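Local coordinates for protein alanine racemase (Acinetobacter baumannii, PDB 4QHR) that belongs to the alanine racemase family, joining an N-terminal TIM-barrel domain to a largely beta C-terminal domain and assembling as a pair of identical subunits, at residues Val81-Met87 and Trp107-His111; Lys94-His100 and Gly119-Lys125; Met264-Val269 and Met304-Thr310; Phe286-Asp290 and Thr318-Leu322. All coordinates share one frame; numbering follows the deposited sequence.

Interaction 1. Residues Val81-Met87 and Trp107-His111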
loop_
_atom_site.group_PDB
_atom_site.type_symbol
_atom_site.label_atom_id
_atom_site.label_comp_id
_atom_site.label_asym_id
_atom_site.label_seq_id
_atom_site.Cartn_x
_atom_site.Cartn_y
_atom_site.Cartn_z
ATOM N N VAL A 81 4.059 25.119 -6.652
ATOM C CA VAL A 81 4.050 25.251 -5.184
ATOM C C VAL A 81 2.612 25.307 -4.669
ATOM O O VAL A 81 1.702 25.820 -5.367
ATOM C CB VAL A 81 4.889 26.426 -4.698
ATOM C CG1 VAL A 81 6.326 26.261 -5.209
ATOM C CG2 VAL A 81 4.308 27.754 -5.116
ATOM N N PHE A 82 2.448 24.815 -3.441
ATOM C CA PHE A 82 1.158 24.736 -2.766
ATOM C C PHE A 82 0.942 25.913 -1.804
ATOM O O PHE A 82 -0.183 26.249 -1.480
ATOM C CB PHE A 82 1.018 23.354 -2.049
ATOM C CG PHE A 82 1.177 22.195 -2.985
ATOM C CD1 PHE A 82 2.430 21.698 -3.261
ATOM C CD2 PHE A 82 0.063 21.646 -3.664
ATOM C CE1 PHE A 82 2.592 20.660 -4.165
ATOM C CE2 PHE A 82 0.208 20.596 -4.541
ATOM C CZ PHE A 82 1.472 20.093 -4.798
ATOM N N SER A 83 2.007 26.543 -1.360
ATOM C CA SER A 83 1.920 27.727 -0.514
ATOM C C SER A 83 3.044 28.667 -0.934
ATOM O O SER A 83 4.127 28.209 -1.394
ATOM C CB SER A 83 1.974 27.329 0.988
ATOM O OG SER A 83 3.222 26.728 1.337
ATOM N N GLU A 84 2.848 29.976 -0.746
ATOM C CA GLU A 84 3.868 30.952 -1.200
ATOM C C GLU A 84 5.231 30.749 -0.541
ATOM O O GLU A 84 6.279 30.931 -1.184
ATOM C CB GLU A 84 3.422 32.393 -1.001
ATOM C CG GLU A 84 4.358 33.375 -1.678
ATOM C CD GLU A 84 4.082 34.790 -1.278
ATOM O OE1 GLU A 84 2.936 35.084 -0.836
ATOM O OE2 GLU A 84 5.021 35.610 -1.419
ATOM N N ASP A 85 5.225 30.347 0.728
ATOM C CA ASP A 85 6.516 30.177 1.436
ATOM C C ASP A 85 7.412 29.091 0.846
ATOM O O ASP A 85 8.544 28.958 1.241
ATOM C CB ASP A 85 6.314 30.016 2.950
ATOM C CG ASP A 85 5.618 28.735 3.336
ATOM O OD1 ASP A 85 5.283 27.878 2.491
ATOM O OD2 ASP A 85 5.361 28.601 4.575
ATOM N N GLU A 86 6.915 28.298 -0.088
ATOM C CA GLU A 86 7.781 27.378 -0.838
ATOM C C GLU A 86 8.625 28.052 -1.874
ATOM O O GLU A 86 9.643 27.490 -2.280
ATOM C CB GLU A 86 6.965 26.268 -1.522
ATOM C CG GLU A 86 6.113 25.405 -0.593
ATOM C CD GLU A 86 5.232 24.452 -1.400
ATOM O OE1 GLU A 86 5.739 23.921 -2.408
ATOM O OE2 GLU A 86 4.071 24.226 -1.049
ATOM N N MET A 87 8.236 29.245 -2.340
ATOM C CA MET A 87 8.986 29.924 -3.388
ATOM C C MET A 87 10.478 30.174 -3.094
ATOM O O MET A 87 11.303 29.880 -3.969
ATOM C CB MET A 87 8.302 31.252 -3.815
ATOM C CG MET A 87 6.993 31.023 -4.581
ATOM S SD MET A 87 7.179 30.035 -6.086
ATOM C CE MET A 87 8.259 31.100 -7.007
ATOM N N TRP A 107 2.257 34.526 -7.158
ATOM C CA TRP A 107 3.450 34.286 -6.323
ATOM C C TRP A 107 4.771 34.322 -7.112
ATOM O O TRP A 107 5.803 34.799 -6.615
ATOM C CB TRP A 107 3.343 32.954 -5.614
ATOM C CG TRP A 107 2.177 32.839 -4.673
ATOM C CD1 TRP A 107 1.499 33.850 -4.049
ATOM C CD2 TRP A 107 1.560 31.606 -4.233
ATOM N NE1 TRP A 107 0.480 33.327 -3.272
ATOM C CE2 TRP A 107 0.513 31.955 -3.351
ATOM C CE3 TRP A 107 1.801 30.246 -4.498
ATOM C CZ2 TRP A 107 -0.287 30.994 -2.734
ATOM C CZ3 TRP A 107 0.995 29.295 -3.886
ATOM C CH2 TRP A 107 -0.025 29.682 -3.009
ATOM N N LEU A 108 4.742 33.796 -8.328
ATOM C CA LEU A 108 5.928 33.727 -9.181
ATOM C C LEU A 108 6.367 35.125 -9.594
ATOM O O LEU A 108 7.554 35.474 -9.533
ATOM C CB LEU A 108 5.635 32.908 -10.427
ATOM C CG LEU A 108 6.818 32.844 -11.381
ATOM C CD1 LEU A 108 7.998 32.034 -10.793
ATOM C CD2 LEU A 108 6.358 32.257 -12.667
ATOM N N ILE A 109 5.429 35.936 -10.046
ATOM C CA ILE A 109 5.760 37.347 -10.390
ATOM C C ILE A 109 6.320 38.080 -9.188
ATOM O O ILE A 109 7.299 38.808 -9.288
ATOM C CB ILE A 109 4.510 38.114 -10.874
ATOM C CG1 ILE A 109 4.021 37.571 -12.204
ATOM C CG2 ILE A 109 4.780 39.643 -10.926
ATOM C CD1 ILE A 109 4.987 37.656 -13.341
ATOM N N LYS A 110 5.698 37.874 -8.051
ATOM C CA LYS A 110 6.203 38.391 -6.807
ATOM C C LYS A 110 7.669 38.067 -6.590
ATOM O O LYS A 110 8.393 38.942 -6.125
ATOM C CB LYS A 110 5.372 37.891 -5.634
ATOM C CG LYS A 110 5.745 38.475 -4.277
ATOM C CD LYS A 110 4.517 38.781 -3.404
ATOM C CE LYS A 110 4.923 39.271 -2.007
ATOM N NZ LYS A 110 5.317 38.164 -1.079
ATOM N N HIS A 111 8.103 36.835 -6.897
ATOM C CA HIS A 111 9.502 36.418 -6.735
ATOM C C HIS A 111 10.298 36.376 -8.049
ATOM O O HIS A 111 11.305 35.693 -8.139
ATOM C CB HIS A 111 9.573 35.041 -6.065
ATOM C CG HIS A 111 9.008 35.031 -4.685
ATOM N ND1 HIS A 111 7.664 34.859 -4.445
ATOM C CD2 HIS A 111 9.588 35.229 -3.482
ATOM C CE1 HIS A 111 7.441 34.924 -3.144
ATOM N NE2 HIS A 111 8.592 35.139 -2.538
#
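Glu-84 crosses one face of the Trp-107 indole, and that is where the packing is tightest. Its CB sits 3.6 Å from the centroid of the five-membered ring of Trp-107, only 4° off the ring normal, a clear CH-pi contact; its backbone N and the carbonyl carbon of Ser-83 cover the six-membered ring on the same face. Val-81 comes in at the rim instead, its CG2 3.6 Å from Trp-107 CE3. A second CH-pi contact follows where buried Met-87 puts CB 3.8 Å from the centroid of the His-111 ring, over its face. That imidazole is held by its own helix end: His-111 ND1 donates to Trp-107 O at 2.9 Å, in the ring plane, while His-111 N reaches the same oxygen from the opposite face of the carbonyl.

Toward solvent the cover thins. With CG anti to the backbone N (chi1 -170°) and the chain extended, the Glu-84 carboxylate lies beside the pyrrole end of the indole, OE2 at the imidazole edge, 3.1 Å from His-111 CE1. Exposed Lys-110 touches little besides this group, its NZ meeting the syn lone pair of Glu-84 OE2 at 2.6 Å in a salt bridge.

Inward, Leu-108 takes the methyl of Met-87 and packs on Tyr-115 of helix 112-117 and Leu-147 of helix 139-149. Segment 81-87 is the loop leading from strand 75-77 into helix 87-92, laid against the end of helix 102-110.

Interaction 2. Residues Lys94-His100 and Gly119-Lys125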
loop_
_atom_site.group_PDB
_atom_site.type_symbol
_atom_site.label_atom_id
_atom_site.label_comp_id
_atom_site.label_asym_id
_atom_site.label_seq_id
_atom_site.Cartn_x
_atom_site.Cartn_y
_atom_site.Cartn_z
ATOM N N LYS A 94 17.157 25.595 -6.764
ATOM C CA LYS A 94 17.038 25.509 -8.223
ATOM C C LYS A 94 15.983 24.485 -8.733
ATOM O O LYS A 94 16.271 23.631 -9.596
ATOM C CB LYS A 94 18.375 25.223 -8.863
ATOM C CG LYS A 94 19.360 26.369 -8.666
ATOM C CD LYS A 94 20.672 26.038 -9.358
ATOM C CE LYS A 94 21.608 27.242 -9.349
ATOM N NZ LYS A 94 23.012 26.766 -9.095
ATOM N N PHE A 95 14.780 24.607 -8.209
ATOM C CA PHE A 95 13.643 23.807 -8.635
ATOM C C PHE A 95 12.771 24.653 -9.568
ATOM O O PHE A 95 12.247 25.703 -9.172
ATOM C CB PHE A 95 12.783 23.413 -7.431
ATOM C CG PHE A 95 13.424 22.497 -6.445
ATOM C CD1 PHE A 95 14.526 21.779 -6.725
ATOM C CD2 PHE A 95 12.847 22.337 -5.217
ATOM C CE1 PHE A 95 15.085 20.943 -5.809
ATOM C CE2 PHE A 95 13.392 21.483 -4.276
ATOM C CZ PHE A 95 14.505 20.789 -4.580
ATOM N N GLU A 96 12.587 24.228 -10.810
ATOM C CA GLU A 96 11.731 24.951 -11.701
ATOM C C GLU A 96 10.291 24.586 -11.339
ATOM O O GLU A 96 10.011 23.436 -11.017
ATOM C CB GLU A 96 12.017 24.580 -13.143
ATOM C CG GLU A 96 13.415 25.007 -13.566
ATOM C CD GLU A 96 13.699 24.765 -15.012
ATOM O OE1 GLU A 96 13.005 23.925 -15.636
ATOM O OE2 GLU A 96 14.586 25.480 -15.526
ATOM N N CYS A 97 9.403 25.561 -11.445
ATOM C CA CYS A 97 8.022 25.392 -11.059
ATOM C C CYS A 97 7.097 25.358 -12.229
ATOM O O CYS A 97 7.177 26.209 -13.111
ATOM C CB CYS A 97 7.564 26.541 -10.157
ATOM S SG CYS A 97 8.431 26.561 -8.596
ATOM N N VAL A 98 6.205 24.375 -12.206
ATOM C CA VAL A 98 5.001 24.451 -12.969
ATOM C C VAL A 98 4.103 25.514 -12.336
ATOM O O VAL A 98 4.014 25.608 -11.105
ATOM C CB VAL A 98 4.251 23.109 -12.997
ATOM C CG1 VAL A 98 2.765 23.310 -13.187
ATOM C CG2 VAL A 98 4.798 22.253 -14.117
ATOM N N ILE A 99 3.442 26.329 -13.157
ATOM C CA ILE A 99 2.298 27.079 -12.678
ATOM C C ILE A 99 1.055 26.612 -13.446
ATOM O O ILE A 99 1.089 26.359 -14.656
ATOM C CB ILE A 99 2.474 28.635 -12.748
ATOM C CG1 ILE A 99 2.559 29.144 -14.174
ATOM C CG2 ILE A 99 3.657 29.081 -11.899
ATOM C CD1 ILE A 99 2.375 30.648 -14.308
ATOM N N HIS A 100 -0.039 26.466 -12.720
ATOM C CA HIS A 100 -1.273 25.965 -13.319
ATOM C C HIS A 100 -2.508 26.831 -12.975
ATOM O O HIS A 100 -3.566 26.586 -13.513
ATOM C CB HIS A 100 -1.510 24.480 -12.971
ATOM C CG HIS A 100 -1.678 24.238 -11.508
ATOM N ND1 HIS A 100 -2.851 24.526 -10.842
ATOM C CD2 HIS A 100 -0.812 23.761 -10.579
ATOM C CE1 HIS A 100 -2.703 24.220 -9.567
ATOM N NE2 HIS A 100 -1.463 23.792 -9.373
ATOM N N GLY A 119 18.184 31.313 -13.124
ATOM C CA GLY A 119 18.224 30.656 -14.392
ATOM C C GLY A 119 17.084 29.694 -14.576
ATOM O O GLY A 119 17.186 28.798 -15.384
ATOM N N LEU A 120 15.995 29.883 -13.836
ATOM C CA LEU A 120 14.940 28.846 -13.751
ATOM C C LEU A 120 13.867 29.167 -14.745
ATOM O O LEU A 120 13.371 30.316 -14.778
ATOM C CB LEU A 120 14.332 28.785 -12.341
ATOM C CG LEU A 120 15.332 28.416 -11.241
ATOM C CD1 LEU A 120 14.690 28.662 -9.857
ATOM C CD2 LEU A 120 15.809 26.977 -11.362
ATOM N N LYS A 121 13.474 28.160 -15.517
ATOM C CA LYS A 121 12.342 28.296 -16.404
ATOM C C LYS A 121 11.086 28.112 -15.624
ATOM O O LYS A 121 11.088 27.546 -14.510
ATOM C CB LYS A 121 12.373 27.295 -17.569
ATOM C CG LYS A 121 13.696 27.267 -18.347
ATOM C CD LYS A 121 13.775 26.199 -19.434
ATOM C CE LYS A 121 13.682 24.787 -18.934
ATOM N NZ LYS A 121 14.867 24.310 -18.140
ATOM N N VAL A 122 9.990 28.587 -16.191
ATOM C CA VAL A 122 8.681 28.376 -15.599
ATOM C C VAL A 122 7.921 27.493 -16.578
ATOM O O VAL A 122 7.921 27.757 -17.809
ATOM C CB VAL A 122 7.956 29.691 -15.279
ATOM C CG1 VAL A 122 7.967 30.618 -16.439
ATOM C CG2 VAL A 122 6.513 29.436 -14.833
ATOM N N TRP A 123 7.330 26.434 -16.053
ATOM C CA TRP A 123 6.547 25.495 -16.847
ATOM C C TRP A 123 5.064 25.898 -16.757
ATOM O O TRP A 123 4.502 25.936 -15.681
ATOM C CB TRP A 123 6.791 24.048 -16.399
ATOM C CG TRP A 123 8.197 23.598 -16.576
ATOM C CD1 TRP A 123 9.313 24.157 -16.000
ATOM C CD2 TRP A 123 8.655 22.467 -17.310
ATOM N NE1 TRP A 123 10.434 23.464 -16.386
ATOM C CE2 TRP A 123 10.058 22.414 -17.171
ATOM C CE3 TRP A 123 8.010 21.489 -18.081
ATOM C CZ2 TRP A 123 10.832 21.432 -17.787
ATOM C CZ3 TRP A 123 8.748 20.526 -18.695
ATOM C CH2 TRP A 123 10.156 20.475 -18.539
ATOM N N VAL A 124 4.464 26.264 -17.880
ATOM C CA VAL A 124 3.097 26.810 -17.872
ATOM C C VAL A 124 2.191 25.717 -18.377
ATOM O O VAL A 124 2.262 25.315 -19.552
ATOM C CB VAL A 124 2.981 28.085 -18.718
ATOM C CG1 VAL A 124 1.576 28.633 -18.624
ATOM C CG2 VAL A 124 4.006 29.132 -18.272
ATOM N N LYS A 125 1.319 25.248 -17.492
ATOM C CA LYS A 125 0.504 24.054 -17.720
ATOM C C LYS A 125 -0.824 24.436 -18.393
ATOM O O LYS A 125 -1.535 25.278 -17.919
ATOM C CB LYS A 125 0.271 23.343 -16.373
ATOM C CG LYS A 125 -0.699 22.135 -16.303
ATOM C CD LYS A 125 -0.335 20.955 -17.189
ATOM C CE LYS A 125 -0.871 19.594 -16.660
ATOM N NZ LYS A 125 -2.283 19.348 -17.036
#
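The carboxylate of Glu-96 is gripped by three groups from the neighbouring strand and its lead-in. Trp-123 NE1 donates to Glu-96 OE1 at 2.7 Å, nearly straight (174°) and in the indole plane, though it meets the oxygen from above the carboxylate plane. Glu-96 OE2 takes two donors: the backbone N of Lys-121 at 2.9 Å, well out of the carboxylate plane, and Lys-121 NZ, also at 2.9 Å, on its syn lone pair as a salt bridge. The bends at chi3 and chi4 of Lys-121 fold its amine back to that carboxylate.

One step out, the parallel strands fix these groups in register. Trp-123 N bonds to Cys-97 O, Ile-99 N to Trp-123 O at 2.8 Å, and Lys-125 N to Ile-99 O. Val-98 CG2 packs 3.5 Å from Trp-123 CB; on the other face Ile-99 CG1 meets Val-122 CG2 at 4.0 Å.

Further out, Tyr-115 OH of helix 112-117 bonds to both Cys-97 N and Lys-121 O. In the parallel barrel sheet, strand 75-77 flanks 95-99 and strand 154-157 flanks 122-125, while helix 139-149 covers Ile-99 and Val-124.

Interaction 3. Residues Met264-Val269 and Met304-Thr310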
loop_
_atom_site.group_PDB
_atom_site.type_symbol
_atom_site.label_atom_id
_atom_site.label_comp_id
_atom_site.label_asym_id
_atom_site.label_seq_id
_atom_site.Cartn_x
_atom_site.Cartn_y
_atom_site.Cartn_z
ATOM N N MET A 264 -5.045 -32.020 -3.250
ATOM C CA MET A 264 -4.020 -31.094 -3.691
ATOM C C MET A 264 -3.035 -30.684 -2.611
ATOM O O MET A 264 -3.270 -30.890 -1.426
ATOM C CB MET A 264 -4.683 -29.863 -4.325
ATOM C CG MET A 264 -5.563 -29.031 -3.439
ATOM S SD MET A 264 -6.548 -27.876 -4.414
ATOM C CE MET A 264 -5.407 -26.594 -4.820
ATOM N N ASP A 265 -1.925 -30.120 -3.065
ATOM C CA ASP A 265 -0.861 -29.594 -2.209
ATOM C C ASP A 265 -0.948 -28.064 -2.244
ATOM O O ASP A 265 -1.068 -27.489 -3.298
ATOM C CB ASP A 265 0.492 -30.109 -2.707
ATOM C CG ASP A 265 0.521 -31.621 -2.756
ATOM O OD1 ASP A 265 0.291 -32.198 -1.695
ATOM O OD2 ASP A 265 0.709 -32.214 -3.840
ATOM N N ILE A 266 -0.918 -27.464 -1.068
ATOM C CA ILE A 266 -1.065 -26.033 -0.845
ATOM C C ILE A 266 0.193 -25.583 -0.184
ATOM O O ILE A 266 0.707 -26.286 0.662
ATOM C CB ILE A 266 -2.202 -25.771 0.167
ATOM C CG1 ILE A 266 -3.531 -26.229 -0.444
ATOM C CG2 ILE A 266 -2.293 -24.298 0.531
ATOM C CD1 ILE A 266 -3.811 -25.681 -1.835
ATOM N N ALA A 267 0.701 -24.425 -0.570
ATOM C CA ALA A 267 1.771 -23.807 0.222
ATOM C C ALA A 267 1.279 -22.448 0.761
ATOM O O ALA A 267 0.524 -21.742 0.094
ATOM C CB ALA A 267 2.993 -23.620 -0.623
ATOM N N ILE A 268 1.730 -22.111 1.967
ATOM C CA ILE A 268 1.496 -20.808 2.513
ATOM C C ILE A 268 2.761 -19.976 2.297
ATOM O O ILE A 268 3.902 -20.428 2.531
ATOM C CB ILE A 268 1.076 -20.849 3.984
ATOM C CG1 ILE A 268 -0.107 -21.800 4.188
ATOM C CG2 ILE A 268 0.743 -19.437 4.477
ATOM C CD1 ILE A 268 -1.337 -21.492 3.342
ATOM N N VAL A 269 2.544 -18.736 1.839
ATOM C CA VAL A 269 3.621 -17.843 1.502
ATOM C C VAL A 269 3.601 -16.627 2.428
ATOM O O VAL A 269 2.526 -16.135 2.782
ATOM C CB VAL A 269 3.456 -17.354 0.053
ATOM C CG1 VAL A 269 4.507 -16.336 -0.294
ATOM C CG2 VAL A 269 3.550 -18.546 -0.906
ATOM N N MET A 304 -0.320 -13.358 4.873
ATOM C CA MET A 304 -0.128 -14.649 4.216
ATOM C C MET A 304 -1.039 -14.827 3.005
ATOM O O MET A 304 -2.132 -14.248 2.975
ATOM C CB MET A 304 -0.469 -15.755 5.181
ATOM C CG MET A 304 0.595 -16.050 6.187
ATOM S SD MET A 304 0.038 -17.268 7.411
ATOM C CE MET A 304 -0.978 -16.307 8.529
ATOM N N ILE A 305 -0.546 -15.606 2.038
ATOM C CA ILE A 305 -1.354 -16.091 0.928
ATOM C C ILE A 305 -1.175 -17.599 0.784
ATOM O O ILE A 305 -0.167 -18.191 1.260
ATOM C CB ILE A 305 -1.057 -15.358 -0.447
ATOM C CG1 ILE A 305 0.334 -15.710 -0.984
ATOM C CG2 ILE A 305 -1.248 -13.883 -0.322
ATOM C CD1 ILE A 305 0.730 -15.085 -2.313
ATOM N N ALA A 306 -2.155 -18.225 0.096
ATOM C CA ALA A 306 -2.074 -19.643 -0.225
ATOM C C ALA A 306 -1.961 -19.828 -1.751
ATOM O O ALA A 306 -2.609 -19.106 -2.516
ATOM C CB ALA A 306 -3.287 -20.370 0.317
ATOM N N ILE A 307 -1.134 -20.791 -2.169
ATOM C CA ILE A 307 -0.914 -21.109 -3.558
ATOM C C ILE A 307 -1.075 -22.616 -3.771
ATOM O O ILE A 307 -0.784 -23.430 -2.866
ATOM C CB ILE A 307 0.461 -20.620 -4.052
ATOM C CG1 ILE A 307 1.567 -21.291 -3.307
ATOM C CG2 ILE A 307 0.619 -19.082 -3.870
ATOM C CD1 ILE A 307 2.901 -20.712 -3.692
ATOM N N ASP A 308 -1.573 -22.970 -4.948
ATOM C CA ASP A 308 -1.676 -24.356 -5.352
ATOM C C ASP A 308 -0.344 -24.778 -5.938
ATOM O O ASP A 308 0.035 -24.302 -7.001
ATOM C CB ASP A 308 -2.797 -24.503 -6.378
ATOM C CG ASP A 308 -2.906 -25.899 -6.937
ATOM O OD1 ASP A 308 -2.233 -26.801 -6.444
ATOM O OD2 ASP A 308 -3.723 -26.065 -7.881
ATOM N N VAL A 309 0.338 -25.685 -5.240
ATOM C CA VAL A 309 1.639 -26.179 -5.656
ATOM C C VAL A 309 1.576 -27.636 -6.094
ATOM O O VAL A 309 2.614 -28.267 -6.250
ATOM C CB VAL A 309 2.717 -26.013 -4.574
ATOM C CG1 VAL A 309 3.033 -24.524 -4.406
ATOM C CG2 VAL A 309 2.329 -26.659 -3.245
ATOM N N THR A 310 0.380 -28.156 -6.290
ATOM C CA THR A 310 0.214 -29.545 -6.726
ATOM C C THR A 310 1.204 -29.922 -7.851
ATOM O O THR A 310 1.905 -30.945 -7.743
ATOM C CB THR A 310 -1.250 -29.843 -7.112
ATOM O OG1 THR A 310 -2.092 -29.485 -6.012
ATOM C CG2 THR A 310 -1.427 -31.366 -7.406
#
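Met-264, with CG set between its backbone N and carbonyl carbon (chi1 62°) and a bend at chi3, brings its methyl onto Asp-308, CE lying 3.3 Å from Asp-308 CG. Asp-308 in turn has CG anti to its N (chi1 176°), which turns OD1 toward Thr-310: it accepts from the backbone N of Thr-310 at 2.9 Å and, on its syn lone pair, from Thr-310 OG1 at 2.7 Å. Beyond the end of strand 305-308, Val-309 N bonds to Asp-265 O, and the hydroxyl oxygen of Thr-310 accepts from Asp-265 N at 3.0 Å.

Along the strands, Ala-267 with Ile-307 and Val-269 with Ile-305 are hydrogen-bonded pairs. Beside them Val-269 CG2 reaches Ile-307 CD1 at 3.6 Å, and on the other face Ile-268 CD1 rests 3.8 Å from Ala-306 CB. Arg-132 of the second subunit packs on Ile-268 and Met-304.

This is an antiparallel ladder finished by an Asx turn, inside the mixed sheet of the C-terminal beta domain, with strand 234-246 beside 264-269 and 292-297 beside 305-308.

Interaction 4. Residues Phe286-Asp290 and Thr318-Leu322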
loop_
_atom_site.group_PDB
_atom_site.type_symbol
_atom_site.label_atom_id
_atom_site.label_comp_id
_atom_site.label_asym_id
_atom_site.label_seq_id
_atom_site.Cartn_x
_atom_site.Cartn_y
_atom_site.Cartn_z
ATOM N N PHE A 286 -1.667 -15.454 -10.295
ATOM C CA PHE A 286 -0.616 -16.437 -10.207
ATOM C C PHE A 286 0.615 -15.817 -9.564
ATOM O O PHE A 286 0.807 -14.600 -9.630
ATOM C CB PHE A 286 -0.271 -16.958 -11.616
ATOM C CG PHE A 286 -1.428 -17.664 -12.290
ATOM C CD1 PHE A 286 -2.334 -16.940 -12.999
ATOM C CD2 PHE A 286 -1.601 -19.044 -12.177
ATOM C CE1 PHE A 286 -3.448 -17.563 -13.592
ATOM C CE2 PHE A 286 -2.689 -19.673 -12.777
ATOM C CZ PHE A 286 -3.622 -18.910 -13.481
ATOM N N VAL A 287 1.439 -16.668 -8.967
ATOM C CA VAL A 287 2.805 -16.326 -8.604
ATOM C C VAL A 287 3.781 -17.175 -9.456
ATOM O O VAL A 287 3.384 -18.184 -10.067
ATOM C CB VAL A 287 3.097 -16.538 -7.138
ATOM C CG1 VAL A 287 2.129 -15.730 -6.278
ATOM C CG2 VAL A 287 3.005 -18.030 -6.734
ATOM N N ALA A 288 5.050 -16.799 -9.453
ATOM C CA ALA A 288 6.067 -17.514 -10.225
ATOM C C ALA A 288 6.975 -18.240 -9.255
ATOM O O ALA A 288 7.510 -17.629 -8.306
ATOM C CB ALA A 288 6.847 -16.555 -11.083
ATOM N N ILE A 289 7.120 -19.545 -9.445
ATOM C CA ILE A 289 7.959 -20.387 -8.572
ATOM C C ILE A 289 8.624 -21.459 -9.443
ATOM O O ILE A 289 7.918 -22.143 -10.184
ATOM C CB ILE A 289 7.124 -21.194 -7.525
ATOM C CG1 ILE A 289 6.284 -20.273 -6.667
ATOM C CG2 ILE A 289 8.050 -22.088 -6.678
ATOM C CD1 ILE A 289 5.396 -20.971 -5.655
ATOM N N ASP A 290 9.948 -21.607 -9.334
ATOM C CA ASP A 290 10.707 -22.715 -9.934
ATOM C C ASP A 290 10.459 -22.774 -11.471
ATOM O O ASP A 290 10.398 -23.869 -12.050
ATOM C CB ASP A 290 10.330 -24.054 -9.230
ATOM C CG ASP A 290 11.288 -25.227 -9.601
ATOM O OD1 ASP A 290 12.502 -25.026 -9.585
ATOM O OD2 ASP A 290 10.820 -26.346 -9.921
ATOM N N THR A 318 11.273 -22.163 -0.096
ATOM C CA THR A 318 11.310 -21.916 -1.542
ATOM C C THR A 318 10.825 -20.497 -1.820
ATOM O O THR A 318 9.853 -20.048 -1.210
ATOM C CB THR A 318 10.415 -22.874 -2.294
ATOM O OG1 THR A 318 11.025 -24.161 -2.294
ATOM C CG2 THR A 318 10.108 -22.437 -3.693
ATOM N N GLN A 319 11.544 -19.851 -2.738
ATOM C CA GLN A 319 11.383 -18.457 -3.059
ATOM C C GLN A 319 10.215 -18.346 -4.007
ATOM O O GLN A 319 10.066 -19.135 -4.858
ATOM C CB GLN A 319 12.668 -17.862 -3.683
ATOM C CG GLN A 319 13.529 -17.071 -2.685
ATOM C CD GLN A 319 14.231 -15.883 -3.354
ATOM O OE1 GLN A 319 15.335 -16.047 -3.876
ATOM N NE2 GLN A 319 13.591 -14.668 -3.337
ATOM N N VAL A 320 9.393 -17.352 -3.811
ATOM C CA VAL A 320 8.169 -17.167 -4.569
ATOM C C VAL A 320 8.132 -15.710 -5.088
ATOM O O VAL A 320 8.311 -14.768 -4.287
ATOM C CB VAL A 320 6.943 -17.387 -3.663
ATOM C CG1 VAL A 320 5.630 -17.084 -4.392
ATOM C CG2 VAL A 320 6.935 -18.819 -3.145
ATOM N N GLU A 321 7.961 -15.551 -6.396
ATOM C CA GLU A 321 7.934 -14.249 -7.023
ATOM C C GLU A 321 6.507 -13.752 -7.173
ATOM O O GLU A 321 5.675 -14.388 -7.847
ATOM C CB GLU A 321 8.621 -14.301 -8.393
ATOM C CG GLU A 321 8.538 -12.976 -9.165
ATOM C CD GLU A 321 9.241 -13.082 -10.524
ATOM O OE1 GLU A 321 10.290 -13.771 -10.559
ATOM O OE2 GLU A 321 8.735 -12.541 -11.524
ATOM N N LEU A 322 6.211 -12.600 -6.570
ATOM C CA LEU A 322 4.881 -12.020 -6.665
ATOM C C LEU A 322 4.769 -11.178 -7.911
ATOM O O LEU A 322 3.772 -11.227 -8.616
ATOM C CB LEU A 322 4.568 -11.247 -5.412
ATOM C CG LEU A 322 4.775 -12.202 -4.245
ATOM C CD1 LEU A 322 5.191 -11.415 -3.061
ATOM C CD2 LEU A 322 3.562 -13.105 -4.061
HETATM O O HOH W 1 1.255 -12.541 -7.903
HETATM O O HOH W 2 11.639 -20.425 -6.996
#
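The flat groups that meet here are backbone peptides on the two sides of Ala-288 and Glu-321, linked by two hydrogen bonds. Ala-288 N donates to Glu-321 O at 3.0 Å and Glu-321 N returns the bond to Ala-288 O at 2.9 Å, each donor lying in the plane of the carbonyl it meets. On one side of this pair, Ala-288 CB rests 3.9 Å from Glu-321 CB. On the other, Val-287 CG2 touches Val-320 CG1 at 3.6 Å. The extended Glu-321 chain runs on to a carboxylate bound at both oxygens, OE1 by His-326 ND1 and OE2 by the backbone N of Arg-327.

The pairing is a single antiparallel bridge in the C-terminal beta domain. Strands 286-289 and 319-321 run at 136° to each other, well short of antiparallel alignment, and each has its regular partner elsewhere: 292-297 for the first, 234-246 for the second.

On either side of the bridge a water joins the two backbones. One donates to Phe-286 O at 2.7 Å and to Leu-322 O; another accepts from Asp-290 N and donates to Gln-319 O. Between them the apolar side continues. Val-287 CG1 and Leu-322 CD2 lie alongside each other, the two side chains pointing the same way, as the chain turns its corner at Leu-322. Ile-289 divides its branches, CD1 going to Val-320 CG2 at 3.6 Å and CG2 to the methyl of Thr-318, whose hydroxyl bonds to Lys-315 N.

Interactions 1 and 2 belong to the barrel domain and interactions 3 and 4 to the beta domain, the two pairs lying on opposite sides of the chain's centre. Interaction 1 is the partly buried one, a loop against a helix end held by ring faces and a surface salt bridge; the other three are buried strand contacts. Interaction 1 leans on interaction 2 through Leu-108, whose CD2 is 3.6 Å from Val-122 CG2. Interaction 2 is parallel and places buried Glu-96 against Lys-121 and Trp-123 at one end, whereas 3 and 4 are antiparallel and mainly aliphatic across their shared core, where Ile-305 and Ile-307 pack on Leu-322, Val-287 and Ile-289. Interaction 3 is a continuous ladder, interaction 4 one bridge extended by water.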